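Local coordinates for metallo-carboxypeptidase (Pseudomonas aeruginosa, PDB 4A39), which probably removes C-terminal residues from peptides or proteins as a zinc-dependent M14 metallocarboxypeptidase of the cytosolic (CCP) subfamily, at residues G23-I28 against F52-E57; I36-R41 against H65-V70. All blocks are in the same frame, centred on the assembly; numbering follows the deposited sequence.

Contact 1 of 2, residues G23-I28 against F52-E57; sequences GNIQVI and FHFKVE
A single antiparallel bridge joins Asn24 to His53, and as a hydrogen-bonded pair it satisfies both backbone groups of each residue. Asn24 N donates to His53 O over 2.9 Å, nearly straight at 171°, and His53 N returns the bond to Asn24 O at 3.0 Å. Each donor lies in the plane of the accepting carbonyl, on a lone pair. Both acceptors also receive a CA-H...O contact: Gly23 CA lies 3.5 Å from His53 O, and Phe52 CA 3.4 Å from Asn24 O.

The polar side chains of the bridged pair find their partners outside the two segments. With CG anti to its backbone N (chi1 -178°), the Asn24 amide accepts at OD1 from Arg41 N and donates through ND2 to Gly228 O, so both ends of this buried group are engaged. His53, with the same first torsion, carries its ring away from 23-28, where ND1 is hydrogen-bonded to Ser22 OG and the ring meets Phe20 edge-to-face.

The apolar part falls to Ile25, which crosses Phe54 obliquely. Ile25 CG2 rests 3.6 Å from Phe54 CB, and Ile25 CD1 lies 3.8 Å from Phe54 CD1.

Beyond this bridge the chains diverge: Gln26 and Ile28 pair through their backbones with strand 36-39, whereas Phe54 pairs with Phe120 of strand 118-121 and Lys55 with Arg17 of strand 15-17. Phe54 also packs on Leu38 of strand 36-39 and Phe67 of strand 65-69.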
ATOM      1  N   GLY A  23      10.931  -4.608  10.529  1.00  4.23           N
ATOM      2  CA  GLY A  23      11.316  -3.850  11.702  1.00  3.48           C
ATOM      3  C   GLY A  23      12.126  -2.615  11.342  1.00  4.55           C
ATOM      4  O   GLY A  23      12.910  -2.626  10.391  1.00  5.19           O
ATOM      5  N   ASN A  24      11.921  -1.539  12.090  1.00  3.80           N
ATOM      6  CA  ASN A  24      12.668  -0.304  11.872  1.00  4.68           C
ATOM      7  C   ASN A  24      12.671   0.599  13.096  1.00  5.08           C
ATOM      8  O   ASN A  24      11.637   1.157  13.482  1.00  5.61           O
ATOM      9  CB  ASN A  24      12.114   0.492  10.683  1.00  5.46           C
ATOM     10  CG  ASN A  24      12.915   1.763  10.410  1.00  4.73           C
ATOM     11  OD1 ASN A  24      13.321   2.463  11.340  1.00  5.62           O
ATOM     12  ND2 ASN A  24      13.132   2.071   9.136  1.00  6.23           N
ATOM     13  N   ILE A  25      13.845   0.731  13.706  1.00  6.20           N
ATOM     14  CA  ILE A  25      14.030   1.605  14.857  1.00  5.99           C
ATOM     15  C   ILE A  25      15.467   1.514  15.355  1.00  5.26           C
ATOM     16  O   ILE A  25      16.139   0.497  15.165  1.00  5.68           O
ATOM     17  CB  ILE A  25      13.082   1.240  16.035  1.00  5.24           C
ATOM     18  CG1 ILE A  25      12.787   2.489  16.872  1.00  5.63           C
ATOM     19  CG2 ILE A  25      13.719   0.196  16.938  1.00  6.90           C
ATOM     20  CD1 ILE A  25      11.920   3.500  16.163  1.00  4.89           C
ATOM     21  N   GLN A  26      15.925   2.600  15.972  1.00  5.30           N
ATOM     22  CA  GLN A  26      17.250   2.682  16.578  1.00  5.95           C
ATOM     23  C   GLN A  26      16.959   3.112  18.012  1.00  6.12           C
ATOM     24  O   GLN A  26      16.280   4.113  18.231  1.00  6.56           O
ATOM     25  CB  GLN A  26      18.119   3.741  15.882  1.00  6.11           C
ATOM     26  CG  GLN A  26      18.540   3.381  14.449  1.00  6.52           C
ATOM     27  CD  GLN A  26      19.652   2.345  14.387  1.00  9.00           C
ATOM     28  OE1 GLN A  26      19.641   1.357  15.117  1.00 12.46           O
ATOM     29  NE2 GLN A  26      20.614   2.564  13.490  1.00 10.12           N
ATOM     30  N   VAL A  27      17.448   2.353  18.989  1.00  6.34           N
ATOM     31  CA  VAL A  27      17.206   2.699  20.387  1.00  6.19           C
ATOM     32  C   VAL A  27      18.250   3.684  20.895  1.00  7.24           C
ATOM     33  O   VAL A  27      19.443   3.443  20.767  1.00  7.83           O
ATOM     34  CB  VAL A  27      17.238   1.442  21.289  1.00  6.85           C
ATOM     35  CG1 VAL A  27      17.064   1.836  22.753  1.00  7.64           C
ATOM     36  CG2 VAL A  27      16.138   0.482  20.869  1.00  8.13           C
ATOM     37  N   ILE A  28      17.794   4.797  21.461  1.00  7.78           N
ATOM     38  CA  ILE A  28      18.708   5.792  22.003  1.00  9.19           C
ATOM     39  C   ILE A  28      18.815   5.546  23.500  1.00  9.32           C
ATOM     40  O   ILE A  28      19.896   5.278  24.023  1.00 10.04           O
ATOM     41  CB  ILE A  28      18.197   7.228  21.758  1.00  8.38           C
ATOM     42  CG1 ILE A  28      18.175   7.514  20.252  1.00  7.97           C
ATOM     43  CG2 ILE A  28      19.087   8.234  22.483  1.00 10.77           C
ATOM     44  CD1 ILE A  28      17.589   8.858  19.882  1.00  8.53           C
ATOM     45  N   PHE A  52       8.173   3.041  10.811  1.00  5.45           N
ATOM     46  CA  PHE A  52       8.844   2.519  11.997  1.00  4.71           C
ATOM     47  C   PHE A  52       8.047   1.309  12.459  1.00  4.15           C
ATOM     48  O   PHE A  52       6.858   1.195  12.168  1.00  4.46           O
ATOM     49  CB  PHE A  52       8.920   3.584  13.108  1.00  5.96           C
ATOM     50  CG  PHE A  52       7.580   4.059  13.607  1.00  5.24           C
ATOM     51  CD1 PHE A  52       6.912   3.377  14.620  1.00  4.67           C
ATOM     52  CD2 PHE A  52       6.999   5.206  13.076  1.00  6.11           C
ATOM     53  CE1 PHE A  52       5.681   3.834  15.099  1.00  6.42           C
ATOM     54  CE2 PHE A  52       5.773   5.674  13.542  1.00  5.48           C
ATOM     55  CZ  PHE A  52       5.110   4.984  14.559  1.00  5.24           C
ATOM     56  N   HIS A  53       8.715   0.399  13.158  1.00  4.08           N
ATOM     57  CA  HIS A  53       8.082  -0.816  13.655  1.00  3.83           C
ATOM     58  C   HIS A  53       9.039  -1.443  14.662  1.00  3.98           C
ATOM     59  O   HIS A  53      10.147  -1.840  14.310  1.00  3.92           O
ATOM     60  CB  HIS A  53       7.827  -1.779  12.484  1.00  5.06           C
ATOM     61  CG  HIS A  53       7.126  -3.046  12.868  1.00  6.57           C
ATOM     62  ND1 HIS A  53       6.954  -4.092  11.986  1.00  5.79           N
ATOM     63  CD2 HIS A  53       6.554  -3.440  14.032  1.00  6.85           C
ATOM     64  CE1 HIS A  53       6.308  -5.074  12.588  1.00  8.22           C
ATOM     65  NE2 HIS A  53       6.053  -4.704  13.830  1.00  6.42           N
ATOM     66  N   PHE A  54       8.618  -1.522  15.919  1.00  3.96           N
ATOM     67  CA  PHE A  54       9.463  -2.102  16.952  1.00  4.00           C
ATOM     68  C   PHE A  54       8.667  -2.795  18.044  1.00  5.59           C
ATOM     69  O   PHE A  54       7.461  -2.585  18.185  1.00  6.85           O
ATOM     70  CB  PHE A  54      10.370  -1.036  17.590  1.00  5.15           C
ATOM     71  CG  PHE A  54       9.626   0.107  18.230  1.00  6.22           C
ATOM     72  CD1 PHE A  54       9.250   1.217  17.480  1.00  4.08           C
ATOM     73  CD2 PHE A  54       9.310   0.076  19.591  1.00  5.36           C
ATOM     74  CE1 PHE A  54       8.571   2.284  18.074  1.00  6.81           C
ATOM     75  CE2 PHE A  54       8.630   1.138  20.192  1.00  4.45           C
ATOM     76  CZ  PHE A  54       8.262   2.245  19.431  1.00  5.28           C
ATOM     77  N   LYS A  55       9.357  -3.631  18.812  1.00  6.40           N
ATOM     78  CA  LYS A  55       8.732  -4.362  19.906  1.00  6.93           C
ATOM     79  C   LYS A  55       9.352  -3.950  21.236  1.00  7.08           C
ATOM     80  O   LYS A  55      10.558  -3.710  21.325  1.00  6.61           O
ATOM     81  CB  LYS A  55       8.912  -5.874  19.720  1.00  7.59           C
ATOM     82  CG  LYS A  55       8.199  -6.458  18.512  1.00 11.87           C
ATOM     83  CD  LYS A  55       8.294  -7.979  18.516  1.00 15.34           C
ATOM     84  CE  LYS A  55       7.700  -8.580  17.255  1.00 16.38           C
ATOM     85  NZ  LYS A  55       7.791 -10.069  17.255  1.00 17.78           N
ATOM     86  N   VAL A  56       8.515  -3.850  22.264  1.00  7.48           N
ATOM     87  CA  VAL A  56       8.981  -3.499  23.602  1.00  8.63           C
ATOM     88  C   VAL A  56       8.679  -4.697  24.497  1.00  9.50           C
ATOM     89  O   VAL A  56       7.584  -5.251  24.449  1.00  9.32           O
ATOM     90  CB  VAL A  56       8.247  -2.258  24.163  1.00  8.59           C
ATOM     91  CG1 VAL A  56       8.887  -1.820  25.476  1.00  8.33           C
ATOM     92  CG2 VAL A  56       8.292  -1.119  23.154  1.00  5.85           C
ATOM     93  N   GLU A  57       9.647  -5.110  25.306  1.00  9.57           N
ATOM     94  CA  GLU A  57       9.435  -6.241  26.199  1.00 10.81           C
ATOM     95  C   GLU A  57       9.918  -5.881  27.599  1.00  9.71           C
ATOM     96  O   GLU A  57      10.732  -4.973  27.764  1.00  9.80           O
ATOM     97  CB  GLU A  57      10.184  -7.478  25.677  1.00 13.10           C
ATOM     98  CG  GLU A  57       9.817  -7.849  24.248  1.00 16.74           C
ATOM     99  CD  GLU A  57      10.664  -8.975  23.673  1.00 19.24           C
ATOM    100  OE1 GLU A  57      11.798  -9.195  24.151  1.00 21.89           O
ATOM    101  OE2 GLU A  57      10.193  -9.630  22.717  1.00 21.42           O
TER

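Contact 2 of 2, residues I36-R41 against H65-V70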
ATOM      1  N   ILE A  36      11.468   7.562  27.047  1.00  8.34           N
ATOM      2  CA  ILE A  36      11.969   6.619  26.050  1.00  6.18           C
ATOM      3  C   ILE A  36      12.301   7.392  24.769  1.00  6.45           C
ATOM      4  O   ILE A  36      11.437   8.046  24.195  1.00  7.32           O
ATOM      5  CB  ILE A  36      10.920   5.530  25.765  1.00  5.47           C
ATOM      6  CG1 ILE A  36      10.573   4.809  27.073  1.00  6.80           C
ATOM      7  CG2 ILE A  36      11.456   4.527  24.740  1.00  7.25           C
ATOM      8  CD1 ILE A  36       9.344   3.923  26.987  1.00  7.73           C
ATOM      9  N   ARG A  37      13.558   7.316  24.335  1.00  4.14           N
ATOM     10  CA  ARG A  37      14.014   8.034  23.145  1.00  7.10           C
ATOM     11  C   ARG A  37      14.410   7.044  22.061  1.00  5.20           C
ATOM     12  O   ARG A  37      15.196   6.135  22.306  1.00  4.96           O
ATOM     13  CB  ARG A  37      15.224   8.913  23.496  1.00  8.22           C
ATOM     14  CG  ARG A  37      15.020   9.827  24.697  1.00 14.14           C
ATOM     15  CD  ARG A  37      14.039  10.948  24.413  1.00 16.21           C
ATOM     16  NE  ARG A  37      14.619  11.998  23.577  1.00 19.47           N
ATOM     17  CZ  ARG A  37      13.991  13.123  23.255  1.00 19.13           C
ATOM     18  NH1 ARG A  37      12.761  13.349  23.700  1.00 19.34           N
ATOM     19  NH2 ARG A  37      14.592  14.026  22.490  1.00 19.53           N
ATOM     20  N   LEU A  38      13.869   7.241  20.860  1.00  5.27           N
ATOM     21  CA  LEU A  38      14.140   6.361  19.729  1.00  4.29           C
ATOM     22  C   LEU A  38      14.309   7.181  18.457  1.00  4.99           C
ATOM     23  O   LEU A  38      13.890   8.333  18.395  1.00  4.30           O
ATOM     24  CB  LEU A  38      12.967   5.397  19.519  1.00  5.36           C
ATOM     25  CG  LEU A  38      12.492   4.583  20.720  1.00  4.86           C
ATOM     26  CD1 LEU A  38      11.121   3.998  20.416  1.00  5.65           C
ATOM     27  CD2 LEU A  38      13.500   3.489  21.041  1.00  7.11           C
ATOM     28  N   ALA A  39      14.920   6.573  17.444  1.00  3.63           N
ATOM     29  CA  ALA A  39      15.107   7.234  16.154  1.00  4.73           C
ATOM     30  C   ALA A  39      14.695   6.289  15.027  1.00  3.84           C
ATOM     31  O   ALA A  39      14.852   5.071  15.132  1.00  5.43           O
ATOM     32  CB  ALA A  39      16.562   7.654  15.972  1.00  3.28           C
ATOM     33  N   ILE A  40      14.154   6.856  13.956  1.00  5.27           N
ATOM     34  CA  ILE A  40      13.741   6.066  12.806  1.00  6.03           C
ATOM     35  C   ILE A  40      14.983   5.853  11.944  1.00  6.66           C
ATOM     36  O   ILE A  40      15.831   6.745  11.815  1.00  6.68           O
ATOM     37  CB  ILE A  40      12.639   6.800  12.001  1.00  6.59           C
ATOM     38  CG1 ILE A  40      11.465   7.132  12.929  1.00  7.57           C
ATOM     39  CG2 ILE A  40      12.151   5.921  10.844  1.00  7.23           C
ATOM     40  CD1 ILE A  40      10.375   7.976  12.277  1.00 11.53           C
ATOM     41  N   ARG A  41      15.103   4.659  11.377  1.00  5.56           N
ATOM     42  CA  ARG A  41      16.251   4.313  10.542  1.00  7.31           C
ATOM     43  C   ARG A  41      16.012   4.605   9.060  1.00  6.79           C
ATOM     44  O   ARG A  41      14.972   4.244   8.505  1.00  6.59           O
ATOM     45  CB  ARG A  41      16.581   2.827  10.704  1.00  8.26           C
ATOM     46  CG  ARG A  41      17.877   2.383  10.033  1.00 10.55           C
ATOM     47  CD  ARG A  41      17.745   0.956   9.512  1.00 11.75           C
ATOM     48  NE  ARG A  41      16.981   0.917   8.266  1.00 12.07           N
ATOM     49  CZ  ARG A  41      15.967   0.094   8.024  1.00 11.57           C
ATOM     50  NH1 ARG A  41      15.571  -0.777   8.946  1.00 12.25           N
ATOM     51  NH2 ARG A  41      15.345   0.146   6.852  1.00  9.89           N
ATOM     52  N   HIS A  65       4.124   4.784  29.908  1.00 10.83           N
ATOM     53  CA  HIS A  65       5.323   4.808  29.077  1.00  9.62           C
ATOM     54  C   HIS A  65       5.161   5.911  28.045  1.00  9.10           C
ATOM     55  O   HIS A  65       4.133   5.998  27.370  1.00  9.01           O
ATOM     56  CB  HIS A  65       5.533   3.462  28.382  1.00  9.01           C
ATOM     57  CG  HIS A  65       5.864   2.352  29.327  1.00  8.24           C
ATOM     58  ND1 HIS A  65       7.070   1.683  29.305  1.00 10.59           N
ATOM     59  CD2 HIS A  65       5.161   1.827  30.358  1.00  7.36           C
ATOM     60  CE1 HIS A  65       7.096   0.797  30.285  1.00  9.20           C
ATOM     61  NE2 HIS A  65       5.950   0.864  30.939  1.00  9.91           N
ATOM     62  N   CYS A  66       6.175   6.761  27.943  1.00  8.81           N
ATOM     63  CA  CYS A  66       6.151   7.882  27.016  1.00  8.36           C
ATOM     64  C   CYS A  66       7.279   7.745  26.009  1.00  7.94           C
ATOM     65  O   CYS A  66       8.456   7.768  26.371  1.00  7.88           O
ATOM     66  CB  CYS A  66       6.287   9.182  27.798  1.00  8.80           C
ATOM     67  SG  CYS A  66       5.037   9.287  29.081  1.00 10.55           S
ATOM     68  N   PHE A  67       6.901   7.610  24.742  1.00  7.27           N
ATOM     69  CA  PHE A  67       7.854   7.434  23.652  1.00  6.60           C
ATOM     70  C   PHE A  67       8.042   8.686  22.808  1.00  6.01           C
ATOM     71  O   PHE A  67       7.118   9.486  22.653  1.00  4.84           O
ATOM     72  CB  PHE A  67       7.375   6.310  22.727  1.00  6.94           C
ATOM     73  CG  PHE A  67       7.225   4.978  23.403  1.00  6.50           C
ATOM     74  CD1 PHE A  67       6.067   4.671  24.118  1.00  5.81           C
ATOM     75  CD2 PHE A  67       8.236   4.024  23.318  1.00  7.81           C
ATOM     76  CE1 PHE A  67       5.916   3.431  24.734  1.00  4.71           C
ATOM     77  CE2 PHE A  67       8.095   2.776  23.932  1.00  5.33           C
ATOM     78  CZ  PHE A  67       6.931   2.479  24.643  1.00  6.06           C
ATOM     79  N   THR A  68       9.244   8.837  22.260  1.00  5.91           N
ATOM     80  CA  THR A  68       9.559   9.958  21.386  1.00  4.97           C
ATOM     81  C   THR A  68      10.441   9.504  20.229  1.00  6.45           C
ATOM     82  O   THR A  68      11.471   8.869  20.443  1.00  6.31           O
ATOM     83  CB  THR A  68      10.325  11.086  22.118  1.00  4.86           C
ATOM     84  OG1 THR A  68       9.493  11.664  23.132  1.00  5.62           O
ATOM     85  CG2 THR A  68      10.737  12.175  21.119  1.00  6.12           C
ATOM     86  N   LEU A  69      10.013   9.802  19.005  1.00  5.88           N
ATOM     87  CA  LEU A  69      10.812   9.490  17.825  1.00  6.65           C
ATOM     88  C   LEU A  69      11.493  10.836  17.592  1.00  6.72           C
ATOM     89  O   LEU A  69      10.936  11.731  16.956  1.00  7.15           O
ATOM     90  CB  LEU A  69       9.915   9.097  16.646  1.00  6.29           C
ATOM     91  CG  LEU A  69       8.998   7.899  16.924  1.00  6.77           C
ATOM     92  CD1 LEU A  69       8.336   7.450  15.625  1.00  6.65           C
ATOM     93  CD2 LEU A  69       9.814   6.755  17.526  1.00  6.83           C
ATOM     94  N   VAL A  70      12.695  10.965  18.143  1.00  7.93           N
ATOM     95  CA  VAL A  70      13.465  12.204  18.100  1.00  7.76           C
ATOM     96  C   VAL A  70      13.821  12.801  16.746  1.00  6.71           C
ATOM     97  O   VAL A  70      14.026  14.014  16.647  1.00  6.51           O
ATOM     98  CB  VAL A  70      14.777  12.065  18.908  1.00  8.10           C
ATOM     99  CG1 VAL A  70      14.474  11.555  20.309  1.00  9.30           C
ATOM    100  CG2 VAL A  70      15.745  11.142  18.185  1.00  9.03           C
TER
HETATM  101  O   HOH W   1      10.176  10.353  25.302  1.00 15.79           O
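Four backbone hydrogen bonds join strands 36-39 and 65-69 in parallel, pairing Ile36 with Phe67, Arg37 with Thr68 and Leu38 with Leu69. Ile36 N donates to Cys66 O and Leu38 N to Thr68 O, while Leu38 O receives Val70 N at 2.9 Å; in these three the donor sits nearly along the C=O axis. The return bond from Thr68 N to Ile36 O is weak, with an N-H...O angle of 130°, but that carbonyl also accepts from a water 2.9 Å away, which is hydrogen-bonded in turn to Thr68 OG1.

Apolar contacts fill the face carrying Ile36, Leu38, Phe67 and Leu69. Ile36 CD1 lies over the Phe67 ring, 3.7 Å from its centroid, in a CH-pi contact, whereas Leu38 CD1 meets the ring edge at Phe67 CD2.

On the other face, Arg37 bends at chi2 and chi3 (-70° and -75°) and lays its guanidinium across Val70. Val70 CG1 sits over one guanidinium face, 3.3 Å from Arg37 NH2, and Thr68 CG2 also touches that face; Arg37 NH1 forms a salt bridge with Asp105.

This is a parallel pair inside an otherwise antiparallel mixed sheet of the N-terminal cytosolic carboxypeptidase domain, its apolar face turned inward.

Both contacts are largely buried, lie in the N-terminal domain away from the zinc site, and have centres about 9 Å apart. They share strands of one sheet: 26-29 and 36-39 are neighbours, linked by Gln26 N to Ala39 O. Contact 2 joins adjacent strands through a parallel ladder and buries 570 Å², against 251 Å² for the isolated antiparallel bridge of contact 1, which ties the run leading into strand 26-29 to the start of strand 53-57, strands far apart in the sheet order. Contact 1 combines that bridge with one apolar crossing; contact 2 adds an arginine laid over Val70 and a bound water on the side of Arg37 and Thr68. Ile28 also packs on Val70.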